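Extracellular ligand-binding receptor (Rhodopseudomonas palustris, PDB 4F06) binds p-hydroxybenzoic acid and probably serves as the solute-binding component of an ABC transporter that takes up lignin-derived aromatic acids. Local coordinates at residues Gly138-Ala143 against Gly194-Phe199; Val257-Pro262 against Asn354-Thr359; Phe124-Pro129 against Gln338-Arg343. One frame throughout, in Å; residues are numbered along the deposited sequence.

Contact 1 (Gly138-Ala143 against Gly194-Phe199); sequences GATKVA and GADMIF
The carboxylate of Asp196 reaches across to the turn at Thr140 and Lys141 and takes up three donors. Asp196 OD2 is gripped twice, by Lys141 N at 2.9 Å and by Thr140 OG1 at 3.0 Å, from opposite faces of the carboxylate plane. Asp196 OD1 turns its syn lone pair to Thr140 N, 3.2 Å away. An alanine in place of Asp196 would probably leave both backbone N-H groups and the threonine hydroxyl without this mate and let the turn shift.

Backbone bonds continue the link: Asp196 N to Lys141 O, Ala143 N to Met197 O (3.0 Å) and Phe199 N to Ala143 O (2.9 Å). The donors alternate between the two strands, as expected of the parallel pairing of 141-147 and 197-201, neighbours in one sheet of the periplasmic binding protein fold.

Apolar contacts divide between the two sheet faces. On one, Met197, a selenomethionine, has CG anti to its backbone N (chi1 -180°) and lies alongside Val142, while its SE meets Ala139 CB at 3.8 Å; helix 150-165 covers Ala139 and Val142. On the other face Ala143 CB meets Ala195 CB, from the loop before strand 197-201, at 3.8 Å.

Contact 2 (Val257-Pro262 against Asn354-Thr359); sequences VSHDSP and NRELET
His259 and Glu356 make the close part of this contact, ring edge to carboxylate. The imidazole ND1 of His259 donates to Glu356 OE1 over 2.6 Å with an N-H...O angle of 173°, and the acceptor offers its syn lone pair while lying in the ring plane. The carboxylate itself is turned 69° from that ring. With CG beside its own backbone N (chi1 -64°) and the chain extended beyond it, Glu356 carries its acid group out from strand 351-363 to the loop before helix 262-273. Tyr341 on the adjoining strand meets both the histidine ring and the glutamate side chain.

The neighbouring part is looser and wetter. Ser258 OG donates to Asn354 O at 2.8 Å, but from above the carbonyl plane. One water accepts from Ser258 N and from Asn354 N; a second donates to Ser258 OG and accepts from Glu356 N at 2.9 Å. Even the nearest alpha carbons, those of Ser258 and Arg355, stand 6.6 Å apart, and only 164 Å² is buried in all. Loop and strand are therefore joined by side chains and water, without beta pairing. The short, nearly straight His-carboxylate bond helps fix the ring's rotation, and the nearby acid would probably favour a protonated imidazole.

Contact 3 (Phe124-Pro129 against Gln338-Arg343); sequences FQNTVP and QNVYLR
Gln125 has CG anti to its backbone N (chi1 -174°) and runs extended from helix 123-136, whereas Gln338 holds CG between its own N and carbonyl carbon (chi1 62°); the two side chains cross at about a right angle, amide to amide. Gln338 NE2 donates to Gln125 OE1 at 3.0 Å, with an N-H...O angle of 159°. The acceptor lies close to the plane of the Gln338 amide, but the donor stands above the plane of the Gln125 carbonyl, so the bond misses the acceptor's lone pairs. Both groups have further partners: His335 also donates to Gln125 OE1, Gln125 NE2 reaches the backbone oxygens of Ile336 and Gln363, Arg324 donates to Gln338 OE1, and Gln338 NE2 also bonds Ser120 O.

Val340 carries the apolar half of the contact, its side chain directed from strand 336-348 at the helix. Val340 CG1 packs on Pro129 CG at 3.8 Å, and its CG2 lies 4.1 Å from Gln125 CG. Asn126 ND2 rests against both methyls, 3.4 Å from Val340 CG2.

Here the axes of 124-129 and 338-343 approach to 8.5 Å, and the side chain of Asn126 is about 8 Å from a bound p-hydroxybenzoic acid. The chemistry is uneven: the glutamine amides are held by several bonds apiece, but Pro129 lacks the N-H that would bond Gln125 O in a regular helix. The helix kink and this buried, unpartnered oxygen are thus one event, and Val340 CG2 merely covers Gln125 O at 3.5 Å.

Overall arrangement
Contacts 1 and 3 are buried, whereas contact 2 lies at the surface, and all three reach the same mixed sheet. Contact 1 pairs two of its parallel strands, contact 3 lays a helix over another, and contact 2 ties a loop to that strand's antiparallel neighbour. Contacts 2 and 3 consequently meet through backbone: Leu357 and Glu358 both face Leu342, forming a classic beta bulge. Contacts 1 and 3 touch by packing instead, Phe199 CZ lying 3.6 Å from Thr127 CG2. The chemistry follows position: backbone bonds and a carboxylate-held turn in contact 1, neutral amides and a valine in contact 3, an ionisable pair and waters in contact 2.

Contact 1 (Gly138-Ala143 against Gly194-Phe199)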
loop_
_atom_site.group_PDB
_atom_site.type_symbol
_atom_site.label_atom_id
_atom_site.label_comp_id
_atom_site.label_asym_id
_atom_site.label_seq_id
_atom_site.Cartn_x
_atom_site.Cartn_y
_atom_site.Cartn_z
ATOM N N GLY A 138 11.596 22.829 -5.833
ATOM C CA GLY A 138 11.767 23.783 -6.920
ATOM C C GLY A 138 11.133 23.371 -8.234
ATOM O O GLY A 138 11.366 24.027 -9.232
ATOM N N ALA A 139 10.289 22.334 -8.251
ATOM C CA ALA A 139 9.652 21.956 -9.514
ATOM C C ALA A 139 8.713 23.038 -9.956
ATOM O O ALA A 139 8.038 23.668 -9.126
ATOM C CB ALA A 139 8.878 20.649 -9.368
ATOM N N THR A 140 8.652 23.257 -11.259
ATOM C CA THR A 140 7.678 24.221 -11.745
ATOM C C THR A 140 6.738 23.659 -12.784
ATOM O O THR A 140 5.562 24.058 -12.787
ATOM C CB THR A 140 8.348 25.454 -12.336
ATOM O OG1 THR A 140 9.270 25.021 -13.323
ATOM C CG2 THR A 140 9.122 26.175 -11.270
ATOM N N LYS A 141 7.234 22.759 -13.650
ATOM C CA LYS A 141 6.386 22.107 -14.644
ATOM C C LYS A 141 6.507 20.584 -14.489
ATOM O O LYS A 141 7.590 20.019 -14.652
ATOM C CB LYS A 141 6.819 22.527 -16.045
ATOM C CG LYS A 141 6.595 24.020 -16.306
ATOM C CD LYS A 141 6.922 24.348 -17.770
ATOM C CE LYS A 141 6.984 25.846 -18.033
ATOM N NZ LYS A 141 5.866 26.632 -17.456
ATOM N N VAL A 142 5.396 19.930 -14.153
ATOM C CA VAL A 142 5.401 18.499 -13.874
ATOM C C VAL A 142 4.632 17.732 -14.940
ATOM O O VAL A 142 3.568 18.190 -15.396
ATOM C CB VAL A 142 4.800 18.229 -12.474
ATOM C CG1 VAL A 142 4.490 16.741 -12.269
ATOM C CG2 VAL A 142 5.782 18.690 -11.389
ATOM N N ALA A 143 5.187 16.584 -15.357
ATOM C CA ALA A 143 4.455 15.607 -16.161
ATOM C C ALA A 143 4.000 14.493 -15.221
ATOM O O ALA A 143 4.827 13.877 -14.510
ATOM C CB ALA A 143 5.375 15.001 -17.230
ATOM N N GLY A 194 8.829 19.235 -21.915
ATOM C CA GLY A 194 9.676 20.208 -21.238
ATOM C C GLY A 194 9.557 20.202 -19.719
ATOM O O GLY A 194 10.139 21.057 -19.042
ATOM N N ALA A 195 8.806 19.242 -19.152
ATOM C CA ALA A 195 8.668 19.117 -17.700
ATOM C C ALA A 195 10.034 18.966 -17.061
ATOM O O ALA A 195 10.948 18.317 -17.606
ATOM C CB ALA A 195 7.798 17.891 -17.373
ATOM N N ASP A 196 10.181 19.561 -15.876
ATOM C CA ASP A 196 11.421 19.407 -15.099
ATOM C C ASP A 196 11.342 18.275 -14.067
ATOM O O ASP A 196 12.353 17.920 -13.497
ATOM C CB ASP A 196 11.826 20.730 -14.445
ATOM C CG ASP A 196 10.705 21.358 -13.673
ATOM O OD1 ASP A 196 10.508 20.976 -12.515
ATOM O OD2 ASP A 196 10.016 22.282 -14.201
HETATM N N MSE A 197 10.137 17.736 -13.826
HETATM C CA MSE A 197 9.950 16.658 -12.882
HETATM C C MSE A 197 8.786 15.805 -13.387
HETATM O O MSE A 197 7.819 16.327 -13.997
HETATM C CB MSE A 197 9.638 17.207 -11.480
HETATM C CG MSE A 197 9.424 16.136 -10.400
HETATM SE SE MSE A 197 9.156 16.881 -8.654
HETATM C CE MSE A 197 10.981 17.496 -8.361
ATOM N N ILE A 198 8.866 14.502 -13.133
ATOM C CA ILE A 198 7.758 13.555 -13.350
ATOM C C ILE A 198 7.186 13.196 -11.998
ATOM O O ILE A 198 7.950 13.018 -11.034
ATOM C CB ILE A 198 8.336 12.263 -13.971
ATOM C CG1 ILE A 198 8.867 12.530 -15.385
ATOM C CG2 ILE A 198 7.289 11.159 -14.025
ATOM C CD1 ILE A 198 9.821 11.439 -15.845
ATOM N N PHE A 199 5.859 13.097 -11.935
ATOM C CA PHE A 199 5.212 12.427 -10.808
ATOM C C PHE A 199 4.552 11.166 -11.338
ATOM O O PHE A 199 3.816 11.236 -12.324
ATOM C CB PHE A 199 4.145 13.301 -10.130
ATOM C CG PHE A 199 3.345 12.512 -9.135
ATOM C CD1 PHE A 199 3.938 12.080 -7.931
ATOM C CD2 PHE A 199 2.040 12.146 -9.422
ATOM C CE1 PHE A 199 3.229 11.293 -7.027
ATOM C CE2 PHE A 199 1.323 11.367 -8.519
ATOM C CZ PHE A 199 1.904 10.955 -7.322
#

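Contact 2 (Val257-Pro262 against Asn354-Thr359)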
loop_
_atom_site.group_PDB
_atom_site.type_symbol
_atom_site.label_atom_id
_atom_site.label_comp_id
_atom_site.label_asym_id
_atom_site.label_seq_id
_atom_site.Cartn_x
_atom_site.Cartn_y
_atom_site.Cartn_z
ATOM N N VAL A 257 11.482 -0.147 4.822
ATOM C CA VAL A 257 12.129 -1.232 5.563
ATOM C C VAL A 257 13.236 -0.646 6.450
ATOM O O VAL A 257 13.506 -1.158 7.546
ATOM C CB VAL A 257 12.685 -2.280 4.600
ATOM C CG1 VAL A 257 13.507 -3.337 5.328
ATOM C CG2 VAL A 257 11.528 -2.916 3.840
ATOM N N SER A 258 13.841 0.456 6.008
ATOM C CA SER A 258 14.912 1.124 6.762
ATOM C C SER A 258 14.387 1.982 7.918
ATOM O O SER A 258 15.192 2.616 8.634
ATOM C CB SER A 258 15.690 2.031 5.838
ATOM O OG SER A 258 14.884 3.140 5.469
ATOM N N HIS A 259 13.071 2.028 8.168
ATOM C CA HIS A 259 12.574 2.933 9.213
ATOM C C HIS A 259 13.306 2.715 10.530
ATOM O O HIS A 259 13.362 1.570 11.037
ATOM C CB HIS A 259 11.048 2.757 9.399
ATOM C CG HIS A 259 10.469 3.719 10.388
ATOM N ND1 HIS A 259 10.455 5.072 10.166
ATOM C CD2 HIS A 259 9.866 3.499 11.615
ATOM C CE1 HIS A 259 9.866 5.680 11.211
ATOM N NE2 HIS A 259 9.500 4.730 12.100
ATOM N N ASP A 260 13.791 3.802 11.139
ATOM C CA ASP A 260 14.639 3.668 12.334
ATOM C C ASP A 260 13.784 3.837 13.576
ATOM O O ASP A 260 13.553 4.973 14.048
ATOM C CB ASP A 260 15.724 4.731 12.237
ATOM C CG ASP A 260 16.784 4.562 13.303
ATOM O OD1 ASP A 260 16.595 3.784 14.288
ATOM O OD2 ASP A 260 17.785 5.338 13.229
ATOM N N SER A 261 13.259 2.721 14.089
ATOM C CA SER A 261 12.513 2.723 15.360
ATOM C C SER A 261 12.682 1.381 16.012
ATOM O O SER A 261 12.916 0.395 15.323
ATOM C CB SER A 261 11.022 3.051 15.177
ATOM O OG SER A 261 10.387 1.913 14.579
ATOM N N PRO A 262 12.518 1.332 17.341
ATOM C CA PRO A 262 12.597 0.018 17.990
ATOM C C PRO A 262 11.536 -0.940 17.466
ATOM O O PRO A 262 11.778 -2.144 17.355
ATOM C CB PRO A 262 12.340 0.343 19.474
ATOM C CG PRO A 262 12.729 1.772 19.617
ATOM C CD PRO A 262 12.471 2.451 18.309
ATOM N N ASN A 354 15.436 2.927 0.775
ATOM C CA ASN A 354 14.723 4.219 0.727
ATOM C C ASN A 354 14.998 4.910 2.050
ATOM O O ASN A 354 14.388 4.554 3.077
ATOM C CB ASN A 354 13.214 3.980 0.515
ATOM C CG ASN A 354 12.928 3.425 -0.872
ATOM O OD1 ASN A 354 12.325 2.332 -1.022
ATOM N ND2 ASN A 354 13.340 4.123 -1.872
ATOM N N ARG A 355 15.932 5.869 2.054
ATOM C CA ARG A 355 16.277 6.538 3.300
ATOM C C ARG A 355 15.221 7.603 3.591
ATOM O O ARG A 355 15.002 8.487 2.757
ATOM C CB ARG A 355 17.627 7.227 3.140
ATOM C CG ARG A 355 18.111 7.959 4.422
ATOM C CD ARG A 355 18.798 6.924 5.320
ATOM N NE ARG A 355 19.387 7.445 6.532
ATOM C CZ ARG A 355 20.601 7.979 6.648
ATOM N NH1 ARG A 355 20.990 8.415 7.858
ATOM N NH2 ARG A 355 21.423 8.077 5.591
ATOM N N GLU A 356 14.587 7.550 4.757
ATOM C CA GLU A 356 13.590 8.567 5.145
ATOM C C GLU A 356 14.310 9.839 5.561
ATOM O O GLU A 356 15.155 9.817 6.488
ATOM C CB GLU A 356 12.694 8.059 6.288
ATOM C CG GLU A 356 11.861 6.838 5.837
ATOM C CD GLU A 356 11.125 6.174 6.971
ATOM O OE1 GLU A 356 11.602 6.262 8.141
ATOM O OE2 GLU A 356 10.097 5.506 6.721
ATOM N N LEU A 357 13.970 10.942 4.898
ATOM C CA LEU A 357 14.656 12.234 5.085
ATOM C C LEU A 357 13.756 13.243 5.804
ATOM O O LEU A 357 14.248 14.205 6.376
ATOM C CB LEU A 357 15.017 12.851 3.723
ATOM C CG LEU A 357 15.895 12.027 2.817
ATOM C CD1 LEU A 357 16.163 12.812 1.552
ATOM C CD2 LEU A 357 17.199 11.654 3.491
ATOM N N GLU A 358 12.437 13.089 5.677
ATOM C CA GLU A 358 11.495 14.013 6.274
ATOM C C GLU A 358 10.239 13.274 6.621
ATOM O O GLU A 358 9.862 12.327 5.924
ATOM C CB GLU A 358 11.227 15.169 5.316
ATOM C CG GLU A 358 10.383 16.271 5.896
ATOM C CD GLU A 358 10.270 17.457 4.934
ATOM O OE1 GLU A 358 10.616 17.326 3.735
ATOM O OE2 GLU A 358 9.749 18.495 5.370
ATOM N N THR A 359 9.586 13.689 7.695
ATOM C CA THR A 359 8.308 13.109 8.139
ATOM C C THR A 359 7.190 14.145 8.031
ATOM O O THR A 359 7.396 15.299 8.415
ATOM C CB THR A 359 8.418 12.690 9.632
ATOM O OG1 THR A 359 9.505 11.752 9.754
ATOM C CG2 THR A 359 7.147 11.990 10.107
HETATM O O HOH W 1 14.171 1.147 2.864
HETATM O O HOH W 2 15.330 5.577 6.739
#

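Contact 3 (Phe124-Pro129 against Gln338-Arg343)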
loop_
_atom_site.group_PDB
_atom_site.type_symbol
_atom_site.label_atom_id
_atom_site.label_comp_id
_atom_site.label_asym_id
_atom_site.label_seq_id
_atom_site.Cartn_x
_atom_site.Cartn_y
_atom_site.Cartn_z
ATOM N N PHE A 124 -4.254 9.349 -2.155
ATOM C CA PHE A 124 -4.251 10.742 -1.714
ATOM C C PHE A 124 -3.348 10.984 -0.505
ATOM O O PHE A 124 -2.658 12.005 -0.418
ATOM C CB PHE A 124 -5.687 11.143 -1.321
ATOM C CG PHE A 124 -6.453 11.830 -2.419
ATOM C CD1 PHE A 124 -7.108 11.082 -3.420
ATOM C CD2 PHE A 124 -6.636 13.233 -2.424
ATOM C CE1 PHE A 124 -7.835 11.744 -4.413
ATOM C CE2 PHE A 124 -7.384 13.852 -3.427
ATOM C CZ PHE A 124 -7.979 13.105 -4.419
ATOM N N GLN A 125 -3.375 10.036 0.433
ATOM C CA GLN A 125 -2.592 10.158 1.652
ATOM C C GLN A 125 -1.092 10.309 1.361
ATOM O O GLN A 125 -0.437 11.177 1.934
ATOM C CB GLN A 125 -2.848 8.923 2.509
ATOM C CG GLN A 125 -2.215 8.954 3.906
ATOM C CD GLN A 125 -2.711 7.745 4.684
ATOM O OE1 GLN A 125 -2.727 6.603 4.169
ATOM N NE2 GLN A 125 -3.145 7.973 5.911
ATOM N N ASN A 126 -0.554 9.496 0.446
ATOM C CA ASN A 126 0.860 9.580 0.087
ATOM C C ASN A 126 1.140 10.647 -0.968
ATOM O O ASN A 126 2.258 11.193 -1.021
ATOM C CB ASN A 126 1.399 8.229 -0.411
ATOM C CG ASN A 126 1.566 7.187 0.690
ATOM O OD1 ASN A 126 1.304 5.949 0.485
ATOM N ND2 ASN A 126 2.037 7.638 1.815
ATOM N N THR A 127 0.157 10.983 -1.815
ATOM C CA THR A 127 0.414 11.915 -2.931
ATOM C C THR A 127 0.393 13.378 -2.517
ATOM O O THR A 127 1.149 14.194 -3.066
ATOM C CB THR A 127 -0.602 11.662 -4.065
ATOM O OG1 THR A 127 -0.407 10.351 -4.569
ATOM C CG2 THR A 127 -0.398 12.658 -5.220
ATOM N N VAL A 128 -0.473 13.751 -1.569
ATOM C CA VAL A 128 -0.491 15.176 -1.164
ATOM C C VAL A 128 0.915 15.588 -0.679
ATOM O O VAL A 128 1.398 16.649 -1.096
ATOM C CB VAL A 128 -1.627 15.389 -0.142
ATOM C CG1 VAL A 128 -1.452 16.711 0.623
ATOM C CG2 VAL A 128 -2.982 15.363 -0.870
ATOM N N PRO A 129 1.606 14.789 0.179
ATOM C CA PRO A 129 2.986 15.180 0.518
ATOM C C PRO A 129 3.941 15.208 -0.677
ATOM O O PRO A 129 4.845 16.043 -0.695
ATOM C CB PRO A 129 3.388 14.122 1.569
ATOM C CG PRO A 129 2.072 13.810 2.262
ATOM C CD PRO A 129 1.103 13.739 1.087
ATOM N N GLN A 338 -1.580 8.004 9.527
ATOM C CA GLN A 338 -0.185 7.589 9.689
ATOM C C GLN A 338 0.719 8.664 9.142
ATOM O O GLN A 338 0.363 9.492 8.288
ATOM C CB GLN A 338 0.047 6.275 8.933
ATOM C CG GLN A 338 -0.179 6.377 7.401
ATOM C CD GLN A 338 -0.216 4.993 6.796
ATOM O OE1 GLN A 338 0.367 4.074 7.347
ATOM N NE2 GLN A 338 -0.889 4.825 5.641
ATOM N N ASN A 339 1.982 8.614 9.568
ATOM C CA ASN A 339 3.004 9.486 8.960
ATOM C C ASN A 339 3.218 9.118 7.491
ATOM O O ASN A 339 3.109 7.931 7.086
ATOM C CB ASN A 339 4.342 9.232 9.660
ATOM C CG ASN A 339 4.315 9.554 11.136
ATOM O OD1 ASN A 339 3.402 10.252 11.637
ATOM N ND2 ASN A 339 5.340 9.065 11.836
ATOM N N VAL A 340 3.531 10.131 6.689
ATOM C CA VAL A 340 4.047 9.920 5.331
ATOM C C VAL A 340 5.441 10.478 5.292
ATOM O O VAL A 340 5.667 11.601 5.790
ATOM C CB VAL A 340 3.110 10.597 4.283
ATOM C CG1 VAL A 340 3.712 10.493 2.878
ATOM C CG2 VAL A 340 1.726 9.932 4.330
ATOM N N TYR A 341 6.397 9.715 4.794
ATOM C CA TYR A 341 7.789 10.133 4.812
ATOM C C TYR A 341 8.238 10.467 3.382
ATOM O O TYR A 341 7.841 9.810 2.425
ATOM C CB TYR A 341 8.682 8.999 5.374
ATOM C CG TYR A 341 8.250 8.499 6.726
ATOM C CD1 TYR A 341 7.319 7.443 6.858
ATOM C CD2 TYR A 341 8.793 9.056 7.887
ATOM C CE1 TYR A 341 6.912 6.990 8.087
ATOM C CE2 TYR A 341 8.423 8.554 9.123
ATOM C CZ TYR A 341 7.492 7.529 9.240
ATOM O OH TYR A 341 7.127 7.075 10.490
ATOM N N LEU A 342 9.108 11.461 3.275
ATOM C CA LEU A 342 9.883 11.675 2.048
ATOM C C LEU A 342 11.115 10.806 2.150
ATOM O O LEU A 342 11.825 10.876 3.170
ATOM C CB LEU A 342 10.275 13.152 1.899
ATOM C CG LEU A 342 11.254 13.392 0.719
ATOM C CD1 LEU A 342 10.588 13.127 -0.636
ATOM C CD2 LEU A 342 11.819 14.800 0.821
ATOM N N ARG A 343 11.396 10.016 1.104
ATOM C CA ARG A 343 12.599 9.170 1.073
ATOM C C ARG A 343 13.365 9.451 -0.199
ATOM O O ARG A 343 12.826 9.959 -1.190
ATOM C CB ARG A 343 12.238 7.676 1.081
ATOM C CG ARG A 343 11.211 7.287 2.169
ATOM C CD ARG A 343 9.762 7.296 1.670
ATOM N NE ARG A 343 9.592 6.439 0.481
ATOM C CZ ARG A 343 9.535 5.103 0.518
ATOM N NH1 ARG A 343 9.458 4.422 1.675
ATOM N NH2 ARG A 343 9.580 4.424 -0.628
#